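Local coordinates for protein insect group II chitinase (Ostrinia furnacalis, PDB 5Y2A) that probably hydrolyses chitin, as the second catalytic domain of a family 18 group II chitinase from the moth Ostrinia furnacalis, at residues P308-T311 with W316-F319; C288-V291 with G295-V298; K61-V66 with E113-D118; K75-L80 with G160-A165; W12-Y15 with G20-T23. All coordinates share one frame; numbering follows the deposited sequence.

Contact 1. Residues P308-T311 with W316-F319; sequences PYAT and WVSF
Tyr309 and Trp316 stack across a beta hairpin, face to face but shifted. The ring of Tyr309 and the six-membered ring of Trp316 have centroids 4.4 Å apart and planes at 21°. The tyrosine lies toward the rim of the indole, with CD2 3.3 Å from CE2 of Trp316. The CB of Tyr309 also sits over the six-membered ring of Trp316, giving a CH-pi contact 4.0 Å from its centroid. Trp316 reaches this place because its CG is anti to the backbone N (chi1 -163°), and its end swings toward the partner strand. Thr311 CG2 approaches the same indole obliquely, near CD1. The indole NE1 is satisfied outside the hairpin, by Thr260 O.

Backbone bonds tie the strands antiparallel. Ala310 and Val317 form the hydrogen-bonded pair: Ala310 N to Val317 O is 2.8 Å, and Val317 N to Ala310 O is 3.0 Å. Tyr309 with Ser318 and Thr311 with Trp316 are the non-hydrogen-bonded pairs beside it. A further bond runs from Phe319 N to Pro308 O, 3.1 Å.

The remaining packing is apolar. Pro308 CG lies over the face of the Phe319 ring, 4.0 Å from its centroid. Ala310 CB meets Phe319 CE1 at 4.0 Å and also touches a methyl of Val317.

Strand 297-299 flanks the hairpin on one side, where His299 stacks on Tyr309. Strand 241-254 flanks the other, where Phe252 meets Trp316. Helix 284-292 packs on Val317 and Phe319 through Ile287.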
# COMPACT_ATOMS: atom_id res chain seq x y z
N PRO A 308 14.32 -12.60 -17.61
CA PRO A 308 13.88 -13.84 -16.97
C PRO A 308 12.67 -13.63 -16.06
O PRO A 308 12.27 -12.51 -15.75
CB PRO A 308 15.10 -14.28 -16.16
CG PRO A 308 15.84 -13.01 -15.89
CD PRO A 308 15.62 -12.13 -17.08
N TYR A 309 12.10 -14.76 -15.65
CA TYR A 309 11.20 -14.79 -14.50
C TYR A 309 11.52 -16.03 -13.68
O TYR A 309 12.13 -16.99 -14.16
CB TYR A 309 9.71 -14.72 -14.92
CG TYR A 309 9.21 -15.83 -15.83
CD1 TYR A 309 9.26 -15.68 -17.21
CD2 TYR A 309 8.67 -17.00 -15.32
CE1 TYR A 309 8.79 -16.69 -18.06
CE2 TYR A 309 8.20 -18.01 -16.15
CZ TYR A 309 8.26 -17.85 -17.52
OH TYR A 309 7.80 -18.84 -18.36
N ALA A 310 11.16 -15.97 -12.40
CA ALA A 310 11.46 -17.03 -11.46
C ALA A 310 10.18 -17.52 -10.82
O ALA A 310 9.25 -16.74 -10.58
CB ALA A 310 12.47 -16.58 -10.40
N THR A 311 10.12 -18.82 -10.52
CA THR A 311 8.89 -19.43 -10.04
C THR A 311 9.16 -20.39 -8.89
O THR A 311 10.23 -20.98 -8.79
CB THR A 311 8.15 -20.20 -11.14
OG1 THR A 311 9.00 -21.26 -11.62
CG2 THR A 311 7.75 -19.27 -12.30
N TRP A 316 5.51 -16.18 -8.78
CA TRP A 316 5.98 -15.87 -10.13
C TRP A 316 6.45 -14.42 -10.13
O TRP A 316 5.67 -13.53 -9.80
CB TRP A 316 4.83 -16.07 -11.12
CG TRP A 316 5.16 -16.19 -12.58
CD1 TRP A 316 5.15 -17.33 -13.33
CD2 TRP A 316 5.45 -15.11 -13.49
NE1 TRP A 316 5.45 -17.04 -14.64
CE2 TRP A 316 5.64 -15.69 -14.76
CE3 TRP A 316 5.59 -13.72 -13.34
CZ2 TRP A 316 5.97 -14.92 -15.89
CZ3 TRP A 316 5.90 -12.96 -14.46
CH2 TRP A 316 6.09 -13.57 -15.72
N VAL A 317 7.71 -14.18 -10.49
CA VAL A 317 8.24 -12.82 -10.49
C VAL A 317 9.10 -12.63 -11.74
O VAL A 317 9.97 -13.45 -12.04
CB VAL A 317 9.05 -12.51 -9.22
CG1 VAL A 317 10.23 -13.47 -9.04
CG2 VAL A 317 9.51 -11.04 -9.19
N SER A 318 8.84 -11.55 -12.47
CA SER A 318 9.62 -11.18 -13.65
C SER A 318 10.54 -10.02 -13.32
O SER A 318 10.20 -9.14 -12.54
CB SER A 318 8.70 -10.80 -14.81
OG SER A 318 7.82 -9.75 -14.43
N PHE A 319 11.72 -10.00 -13.95
CA PHE A 319 12.76 -9.06 -13.55
C PHE A 319 13.84 -9.02 -14.62
O PHE A 319 13.92 -9.91 -15.48
CB PHE A 319 13.37 -9.47 -12.20
CG PHE A 319 14.00 -10.84 -12.22
CD1 PHE A 319 13.22 -11.99 -12.08
CD2 PHE A 319 15.37 -10.99 -12.38
CE1 PHE A 319 13.80 -13.25 -12.12
CE2 PHE A 319 15.96 -12.24 -12.41
CZ PHE A 319 15.17 -13.37 -12.28

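Contact 2. Residues C288-V291 with G295-V298; sequences CERV and GWKV
Arg290 and Trp296 pack against each other in the connection from helix 284-292 to strand 297-299, which passes through a glycine of positive phi. The two side chains lie side by side and point the same way. Arg290 CB sits over the five-membered ring of Trp296, 3.5 Å from its centroid and 6° off the ring normal. The arginine chain then runs on, extended from CG to NE, along the indole. Its CD is 3.7 Å from Trp296 CZ2. The guanidinium does not stack: its plane stands at 72° to that of the indole.

The backbone draws the same two residues together. Trp296 N donates to Arg290 O at 3.0 Å in a nearly straight N-H...O line, but from above the carbonyl plane. Beside this pair, Val291 CG2 touches Val298 CG2 at 3.7 Å.

The next shell lies around the connection. Gly295 is the first residue to leave helical geometry, and its phi of 73° suits a glycine. A water donates to both Val291 O and Trp296 O, at 2.7 and 2.6 Å. A second water donates to Val291 O and weakly accepts from Gly295 N. Lys297 NZ folds back to Gly295 O, 3.1 Å away.

Farther out, His312 stacks on Trp296, which also packs on Ala310 and Val317 of the neighbouring strands. Arg290 NH1 donates to Glu286 O, one turn back in the helix, which would limit the rotation of the guanidinium. The helix is also anchored covalently, by a disulfide between Cys288 SG and Cys355 SG.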
# COMPACT_ATOMS: atom_id res chain seq x y z
N CYS A 288 17.33 -12.89 -5.83
CA CYS A 288 18.54 -13.71 -5.73
C CYS A 288 18.44 -14.71 -4.60
O CYS A 288 18.76 -15.90 -4.77
CB CYS A 288 19.76 -12.81 -5.53
SG CYS A 288 20.37 -12.04 -7.03
N GLU A 289 17.99 -14.26 -3.43
CA GLU A 289 17.83 -15.18 -2.30
C GLU A 289 16.88 -16.32 -2.67
O GLU A 289 17.13 -17.48 -2.32
CB GLU A 289 17.32 -14.43 -1.07
CG GLU A 289 17.12 -15.36 0.13
CD GLU A 289 16.61 -14.63 1.35
OE1 GLU A 289 16.57 -13.38 1.33
OE2 GLU A 289 16.24 -15.31 2.33
N ARG A 290 15.79 -16.00 -3.37
CA ARG A 290 14.84 -17.04 -3.74
C ARG A 290 15.46 -18.06 -4.69
O ARG A 290 15.26 -19.27 -4.54
CB ARG A 290 13.59 -16.40 -4.34
CG ARG A 290 12.74 -15.75 -3.27
CD ARG A 290 11.82 -14.66 -3.78
NE ARG A 290 10.86 -14.32 -2.73
CZ ARG A 290 11.17 -13.68 -1.61
NH1 ARG A 290 12.42 -13.27 -1.39
NH2 ARG A 290 10.23 -13.44 -0.71
N VAL A 291 16.21 -17.59 -5.68
CA VAL A 291 16.86 -18.51 -6.61
C VAL A 291 17.98 -19.28 -5.92
O VAL A 291 18.08 -20.50 -6.04
CB VAL A 291 17.38 -17.75 -7.85
CG1 VAL A 291 18.24 -18.68 -8.71
CG2 VAL A 291 16.22 -17.21 -8.65
N GLY A 295 15.50 -22.21 -3.98
CA GLY A 295 15.28 -23.13 -5.08
C GLY A 295 14.29 -22.68 -6.13
O GLY A 295 13.75 -23.52 -6.85
N TRP A 296 14.03 -21.38 -6.24
CA TRP A 296 13.14 -20.91 -7.30
C TRP A 296 13.76 -21.17 -8.66
O TRP A 296 14.98 -21.05 -8.85
CB TRP A 296 12.83 -19.42 -7.14
CG TRP A 296 11.94 -19.09 -5.99
CD1 TRP A 296 11.94 -19.67 -4.76
CD2 TRP A 296 10.91 -18.09 -5.96
NE1 TRP A 296 10.98 -19.09 -3.96
CE2 TRP A 296 10.34 -18.12 -4.67
CE3 TRP A 296 10.43 -17.17 -6.90
CZ2 TRP A 296 9.30 -17.26 -4.30
CZ3 TRP A 296 9.39 -16.32 -6.52
CH2 TRP A 296 8.84 -16.37 -5.23
N LYS A 297 12.91 -21.47 -9.64
CA LYS A 297 13.35 -21.85 -10.97
C LYS A 297 13.36 -20.63 -11.88
O LYS A 297 12.39 -19.87 -11.92
CB LYS A 297 12.45 -22.93 -11.56
CG LYS A 297 12.38 -24.20 -10.74
CD LYS A 297 13.77 -24.75 -10.50
CE LYS A 297 13.72 -26.16 -9.93
NZ LYS A 297 13.76 -26.15 -8.44
N VAL A 298 14.44 -20.46 -12.63
CA VAL A 298 14.61 -19.33 -13.53
C VAL A 298 14.18 -19.74 -14.93
O VAL A 298 14.62 -20.78 -15.44
CB VAL A 298 16.07 -18.83 -13.53
CG1 VAL A 298 16.24 -17.69 -14.52
CG2 VAL A 298 16.47 -18.41 -12.13
O HOH W 1 17.11 -22.20 -7.85
O HOH W 2 18.18 -22.87 -4.03

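Contact 3. Residues K61-V66 with E113-D118; sequences KFYEKV and EQYGFD
Tyr63 meets two aromatic rings of the other segment, one with its edge and one with its face. Its edge turns toward the face of Tyr115: CD2 of Tyr63 lies over the centre of the Tyr115 ring, 3.6 Å from its CG. These two ring planes are at 58°, with centroids 4.8 Å apart. Phe117 in turn directs its own edge at the face of Tyr63, CZ to Tyr63 CD1 3.7 Å, with planes at 79°. The result is an aromatic cluster of two edge-to-face pairs sharing Tyr63. The CG of Gln114 covers the opposite face of Tyr115.

Gly116, between the two aromatics, has positive phi and forms a Schellman motif at the C-terminal end of helix 98-115. The chain turns there, and Phe117 comes round to the face of Tyr63. At the outer edge a water donates to both Glu64 OE2 and Gln114 O, 3.1 and 2.9 Å away.

The cluster joins helix 62-67 to the C-terminal end of helix 98-115. Beneath it lie Tyr37 and Ala40 of strand 34-42 and Leu78 of strand 75-81. Val58 of helix 54-59 touches Tyr115.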
# COMPACT_ATOMS: atom_id res chain seq x y z
N LYS A 61 19.76 15.34 8.09
CA LYS A 61 20.68 15.92 7.10
C LYS A 61 20.87 15.03 5.87
O LYS A 61 21.91 15.11 5.21
CB LYS A 61 22.05 16.21 7.72
CG LYS A 61 22.04 17.06 8.98
CD LYS A 61 21.58 18.48 8.69
CE LYS A 61 21.45 19.27 9.98
NZ LYS A 61 20.15 19.01 10.66
N PHE A 62 19.88 14.21 5.52
CA PHE A 62 20.09 13.30 4.39
C PHE A 62 20.19 14.06 3.07
O PHE A 62 20.98 13.68 2.19
CB PHE A 62 18.98 12.25 4.34
CG PHE A 62 19.27 11.02 5.14
CD1 PHE A 62 20.12 11.07 6.24
CD2 PHE A 62 18.69 9.80 4.81
CE1 PHE A 62 20.39 9.94 6.99
CE2 PHE A 62 18.95 8.66 5.55
CZ PHE A 62 19.81 8.73 6.65
N TYR A 63 19.42 15.14 2.91
CA TYR A 63 19.57 16.01 1.74
C TYR A 63 21.03 16.43 1.56
O TYR A 63 21.63 16.21 0.51
CB TYR A 63 18.70 17.26 1.87
CG TYR A 63 17.22 17.17 1.52
CD1 TYR A 63 16.69 16.11 0.80
CD2 TYR A 63 16.36 18.21 1.89
CE1 TYR A 63 15.31 16.07 0.48
CE2 TYR A 63 15.01 18.18 1.58
CZ TYR A 63 14.49 17.12 0.88
OH TYR A 63 13.14 17.13 0.59
N GLU A 64 21.61 17.03 2.61
CA GLU A 64 22.97 17.56 2.51
C GLU A 64 23.99 16.45 2.36
O GLU A 64 25.01 16.62 1.69
CB GLU A 64 23.31 18.38 3.76
CG GLU A 64 22.51 19.65 3.92
CD GLU A 64 22.83 20.36 5.21
OE1 GLU A 64 23.83 19.98 5.86
OE2 GLU A 64 22.09 21.30 5.58
N LYS A 65 23.75 15.31 3.01
CA LYS A 65 24.69 14.20 2.90
C LYS A 65 24.75 13.65 1.48
O LYS A 65 25.80 13.18 1.05
CB LYS A 65 24.36 13.11 3.91
CG LYS A 65 24.70 13.52 5.33
CD LYS A 65 24.41 12.43 6.34
CE LYS A 65 24.94 12.83 7.71
NZ LYS A 65 24.36 12.03 8.82
N VAL A 66 23.64 13.70 0.75
CA VAL A 66 23.68 13.23 -0.64
C VAL A 66 24.26 14.30 -1.56
O VAL A 66 25.08 13.99 -2.44
CB VAL A 66 22.28 12.77 -1.09
CG1 VAL A 66 22.32 12.32 -2.56
CG2 VAL A 66 21.81 11.61 -0.22
N GLU A 113 18.82 25.41 -3.76
CA GLU A 113 20.09 25.99 -3.32
C GLU A 113 20.28 25.85 -1.82
O GLU A 113 21.41 25.69 -1.34
CB GLU A 113 20.16 27.45 -3.73
CG GLU A 113 20.10 27.64 -5.22
CD GLU A 113 20.46 29.03 -5.65
OE1 GLU A 113 20.92 29.18 -6.80
OE2 GLU A 113 20.31 29.97 -4.84
N GLN A 114 19.18 25.90 -1.06
CA GLN A 114 19.24 25.74 0.39
C GLN A 114 19.95 24.46 0.79
O GLN A 114 20.70 24.43 1.77
CB GLN A 114 17.82 25.77 0.97
CG GLN A 114 17.72 25.51 2.47
CD GLN A 114 18.32 26.62 3.31
OE1 GLN A 114 18.34 27.78 2.90
NE2 GLN A 114 18.81 26.27 4.49
N TYR A 115 19.71 23.37 0.05
CA TYR A 115 20.28 22.08 0.40
C TYR A 115 21.42 21.64 -0.51
O TYR A 115 21.93 20.53 -0.35
CB TYR A 115 19.17 21.02 0.39
CG TYR A 115 18.09 21.35 1.39
CD1 TYR A 115 18.35 21.31 2.75
CD2 TYR A 115 16.83 21.75 0.97
CE1 TYR A 115 17.37 21.63 3.67
CE2 TYR A 115 15.85 22.08 1.88
CZ TYR A 115 16.12 22.02 3.23
OH TYR A 115 15.14 22.34 4.13
N GLY A 116 21.84 22.49 -1.45
CA GLY A 116 22.97 22.17 -2.30
C GLY A 116 22.64 21.34 -3.53
O GLY A 116 23.54 20.72 -4.10
N PHE A 117 21.37 21.31 -3.94
CA PHE A 117 20.99 20.53 -5.12
C PHE A 117 21.41 21.25 -6.39
O PHE A 117 21.37 22.48 -6.47
CB PHE A 117 19.48 20.28 -5.12
CG PHE A 117 19.04 19.24 -4.13
CD1 PHE A 117 19.31 17.90 -4.36
CD2 PHE A 117 18.38 19.60 -2.97
CE1 PHE A 117 18.91 16.93 -3.45
CE2 PHE A 117 17.98 18.65 -2.05
CZ PHE A 117 18.25 17.31 -2.29
N ASP A 118 21.82 20.47 -7.39
CA ASP A 118 22.19 20.98 -8.70
C ASP A 118 21.00 21.17 -9.63
O ASP A 118 21.18 21.64 -10.75
CB ASP A 118 23.21 20.05 -9.36
CG ASP A 118 24.50 19.97 -8.59
OD1 ASP A 118 25.05 21.04 -8.25
OD2 ASP A 118 24.97 18.85 -8.33
O HOH W 3 20.83 23.96 4.65

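Contact 4. Residues K75-L80 with G160-A165; sequences KVLLGL and GMLLSA
Leu77 and Leu162 each carry CG beside the backbone N and opposite the carbonyl carbon, chi1 -70° in Leu77, and the two side chains cross at about a right angle. Lys75 starts the same way, then bends at chi2 (-73°). That bend brings its CB, CG and CD past the CD1 methyl of Leu162, the side chains again crossing at about a right angle.

Leu162 therefore meets two partners. Its CD1 is 3.8 Å from Lys75 CG and 4.1 Å from Leu77 CD1. Its CB is 4.0 Å from Leu77 CD2. That same CD2 methyl reaches on to Ser164, 3.7 Å from OG. The serine hydroxyl is engaged by Asp121 OD1, so its contact with the leucine is plain packing. At the outer end a water joins the segments: it accepts from Lys75 NZ at 3.2 Å and donates to Gly160 O at 2.8 Å.

The strand axes come no closer than 8.5 Å and run at 49° to each other. That is too far for direct pairing. Strand 119-123 lies between them and pairs in parallel with both. Leu77 also touches Ile36, and Leu162 touches His34, both of strand 34-42.

Side chains from alternate strands thus meet across an intervening one, inside the ring of strands. This is the interior packing of a TIM barrel, the fold of family 18 glycosyl hydrolases. Asp121 belongs to the acidic DxxDxDxE signature of that family.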
# COMPACT_ATOMS: atom_id res chain seq x y z
N LYS A 75 26.44 14.96 -10.31
CA LYS A 75 25.42 15.98 -10.16
C LYS A 75 24.29 15.39 -9.33
O LYS A 75 23.90 14.24 -9.53
CB LYS A 75 24.90 16.42 -11.53
CG LYS A 75 25.95 17.13 -12.39
CD LYS A 75 26.20 18.52 -11.84
CE LYS A 75 27.26 19.25 -12.62
NZ LYS A 75 27.32 20.68 -12.20
N VAL A 76 23.79 16.16 -8.37
CA VAL A 76 22.75 15.69 -7.44
C VAL A 76 21.53 16.59 -7.57
O VAL A 76 21.59 17.79 -7.27
CB VAL A 76 23.26 15.65 -5.99
CG1 VAL A 76 22.19 15.08 -5.06
CG2 VAL A 76 24.53 14.80 -5.91
N LEU A 77 20.41 16.00 -8.00
CA LEU A 77 19.15 16.70 -8.19
C LEU A 77 18.12 16.19 -7.19
O LEU A 77 18.20 15.06 -6.70
CB LEU A 77 18.61 16.53 -9.61
CG LEU A 77 19.33 17.20 -10.78
CD1 LEU A 77 20.65 16.52 -11.08
CD2 LEU A 77 18.44 17.20 -12.01
N LEU A 78 17.14 17.03 -6.91
CA LEU A 78 16.00 16.64 -6.08
C LEU A 78 14.88 16.15 -6.99
O LEU A 78 14.54 16.81 -7.97
CB LEU A 78 15.53 17.82 -5.23
CG LEU A 78 14.27 17.57 -4.40
CD1 LEU A 78 14.55 16.50 -3.36
CD2 LEU A 78 13.79 18.86 -3.75
N GLY A 79 14.33 14.98 -6.67
CA GLY A 79 13.19 14.47 -7.40
C GLY A 79 11.90 14.90 -6.73
O GLY A 79 11.75 14.79 -5.51
N LEU A 80 10.96 15.40 -7.53
CA LEU A 80 9.67 15.88 -7.04
C LEU A 80 8.56 15.00 -7.58
O LEU A 80 8.48 14.76 -8.79
CB LEU A 80 9.42 17.33 -7.47
CG LEU A 80 8.01 17.89 -7.19
CD1 LEU A 80 7.77 18.04 -5.69
CD2 LEU A 80 7.79 19.22 -7.91
N GLY A 160 22.58 28.07 -13.47
CA GLY A 160 23.39 26.92 -13.82
C GLY A 160 22.86 25.61 -13.29
O GLY A 160 23.65 24.70 -13.02
N MET A 161 21.55 25.50 -13.12
CA MET A 161 20.97 24.28 -12.58
C MET A 161 20.40 23.40 -13.69
O MET A 161 20.10 23.86 -14.79
CB MET A 161 19.91 24.59 -11.53
CG MET A 161 20.50 25.21 -10.27
SD MET A 161 19.35 25.36 -8.89
CE MET A 161 18.05 26.29 -9.66
N LEU A 162 20.25 22.12 -13.36
CA LEU A 162 19.80 21.11 -14.30
C LEU A 162 18.31 20.85 -14.11
O LEU A 162 17.78 20.96 -13.00
CB LEU A 162 20.58 19.81 -14.11
CG LEU A 162 22.09 19.91 -14.33
CD1 LEU A 162 22.79 18.61 -13.93
CD2 LEU A 162 22.37 20.25 -15.79
N LEU A 163 17.63 20.52 -15.20
CA LEU A 163 16.21 20.23 -15.18
C LEU A 163 15.97 18.96 -15.98
O LEU A 163 16.37 18.88 -17.15
CB LEU A 163 15.39 21.40 -15.76
CG LEU A 163 13.87 21.24 -15.76
CD1 LEU A 163 13.33 21.22 -14.34
CD2 LEU A 163 13.21 22.34 -16.59
N SER A 164 15.34 17.97 -15.35
CA SER A 164 15.05 16.70 -15.99
C SER A 164 13.63 16.28 -15.63
O SER A 164 12.98 16.87 -14.76
CB SER A 164 16.05 15.63 -15.58
OG SER A 164 16.05 15.44 -14.18
N ALA A 165 13.15 15.24 -16.31
CA ALA A 165 11.84 14.70 -15.98
C ALA A 165 11.84 13.20 -16.19
O ALA A 165 12.46 12.69 -17.12
CB ALA A 165 10.73 15.35 -16.82
O HOH W 4 24.51 22.20 -12.06

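Contact 5. Residues W12-Y15 with G20-T23; sequences WAWY and GKYT
The loop after strand 4-10, the first strand of the TIM barrel, folds back on itself here, and Lys21 lies against Trp14. The two side chains run side by side in the same direction. Lys21 NZ sits over one face of the indole, 3.2 Å from the centroid of the five-membered ring and 18° off its normal, a cation-pi interaction. The neighbouring CE adds a CH-pi contact, 3.6 Å from the same centroid. The lysine chain is extended until chi4 (79°), where it bends and brings the ammonium over the ring. The same NZ donates to Trp14 O at 3.2 Å, so a single residue holds it by ring and carbonyl.

Beside this pair, Ala13 CB packs on Tyr22 CB at 3.7 Å. Thr23 CG2 approaches Trp14 CD1 obliquely.

Trp14 also meets Phe62 and Trp55 edge to face. Trp55 of the second subunit packs on Trp14 too, so the loop reaches the second subunit of the assembly. Tyr22 meets Phe350 edge to face and touches Asp346. A backbone bond closes the loop: Tyr22 N donates to Ala13 O at 3.1 Å, from above the carbonyl plane.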
# COMPACT_ATOMS: atom_id res chain seq x y z
N TRP A 12 13.06 6.65 1.55
CA TRP A 12 12.35 5.66 2.36
C TRP A 12 13.06 4.31 2.48
O TRP A 12 12.61 3.46 3.26
CB TRP A 12 10.93 5.47 1.81
CG TRP A 12 10.85 4.84 0.45
CD1 TRP A 12 10.77 3.50 0.16
CD2 TRP A 12 10.84 5.52 -0.81
NE1 TRP A 12 10.69 3.32 -1.20
CE2 TRP A 12 10.74 4.54 -1.82
CE3 TRP A 12 10.90 6.87 -1.18
CZ2 TRP A 12 10.69 4.86 -3.18
CZ3 TRP A 12 10.87 7.19 -2.54
CH2 TRP A 12 10.76 6.19 -3.52
N ALA A 13 14.17 4.09 1.77
CA ALA A 13 14.93 2.85 1.92
C ALA A 13 15.61 2.74 3.28
O ALA A 13 16.17 1.68 3.58
CB ALA A 13 15.97 2.71 0.81
N TRP A 14 15.67 3.83 4.04
CA TRP A 14 16.18 3.77 5.40
C TRP A 14 15.25 2.98 6.32
O TRP A 14 15.71 2.36 7.28
CB TRP A 14 16.38 5.20 5.91
CG TRP A 14 17.10 5.31 7.22
CD1 TRP A 14 18.45 5.41 7.41
CD2 TRP A 14 16.51 5.35 8.52
NE1 TRP A 14 18.73 5.50 8.75
CE2 TRP A 14 17.56 5.47 9.45
CE3 TRP A 14 15.19 5.30 8.99
CZ2 TRP A 14 17.34 5.53 10.83
CZ3 TRP A 14 14.97 5.36 10.36
CH2 TRP A 14 16.04 5.47 11.26
N TYR A 15 13.95 3.00 6.04
CA TYR A 15 12.93 2.36 6.89
C TYR A 15 12.76 0.90 6.50
O TYR A 15 11.67 0.43 6.16
CB TYR A 15 11.61 3.11 6.79
CG TYR A 15 11.68 4.58 7.16
CD1 TYR A 15 11.80 4.97 8.49
CD2 TYR A 15 11.58 5.57 6.20
CE1 TYR A 15 11.85 6.29 8.84
CE2 TYR A 15 11.63 6.91 6.55
CZ TYR A 15 11.77 7.26 7.88
OH TYR A 15 11.82 8.58 8.27
N GLY A 20 18.37 -4.79 4.30
CA GLY A 20 17.91 -3.97 3.20
C GLY A 20 18.11 -2.48 3.36
O GLY A 20 17.91 -1.71 2.42
N LYS A 21 18.50 -2.05 4.56
CA LYS A 21 18.64 -0.64 4.86
C LYS A 21 19.65 0.03 3.95
O LYS A 21 20.77 -0.47 3.76
CB LYS A 21 19.05 -0.48 6.33
CG LYS A 21 19.21 0.95 6.79
CD LYS A 21 19.76 0.98 8.21
CE LYS A 21 19.51 2.32 8.89
NZ LYS A 21 18.12 2.47 9.39
N TYR A 22 19.26 1.16 3.36
CA TYR A 22 20.12 1.89 2.44
C TYR A 22 20.17 3.35 2.88
O TYR A 22 19.13 3.99 3.04
CB TYR A 22 19.59 1.79 1.00
CG TYR A 22 20.58 2.20 -0.07
CD1 TYR A 22 20.81 3.54 -0.35
CD2 TYR A 22 21.27 1.25 -0.81
CE1 TYR A 22 21.72 3.92 -1.34
CE2 TYR A 22 22.17 1.61 -1.80
CZ TYR A 22 22.39 2.95 -2.06
OH TYR A 22 23.28 3.31 -3.04
N THR A 23 21.39 3.85 3.09
CA THR A 23 21.61 5.20 3.59
C THR A 23 22.47 5.97 2.59
O THR A 23 23.01 5.37 1.64
CB THR A 23 22.29 5.16 4.97
OG1 THR A 23 23.68 4.85 4.81
CG2 THR A 23 21.64 4.11 5.86

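Contacts 1 and 2 adjoin, their centres 9 Å apart. Thr311 O and Lys297 N, 2.8 Å apart, probably form a hydrogen bond between them. Both probably belong to the insertion domain that many family 18 chitinases carry on the barrel. Contacts 3 and 4 meet at Asp118: its N is 2.7 Å from Val76 O, and its O is 2.8 Å from Leu162 N. Asp118 also opens the acidic DxxDxDxE signature of the family, which continues along strand 119-123 between the strands of contact 4. Contact 5 touches contact 3, Trp14 CD1 to Phe62 CZ 3.7 Å. Centres of contacts 1 and 3 are about 37 Å apart.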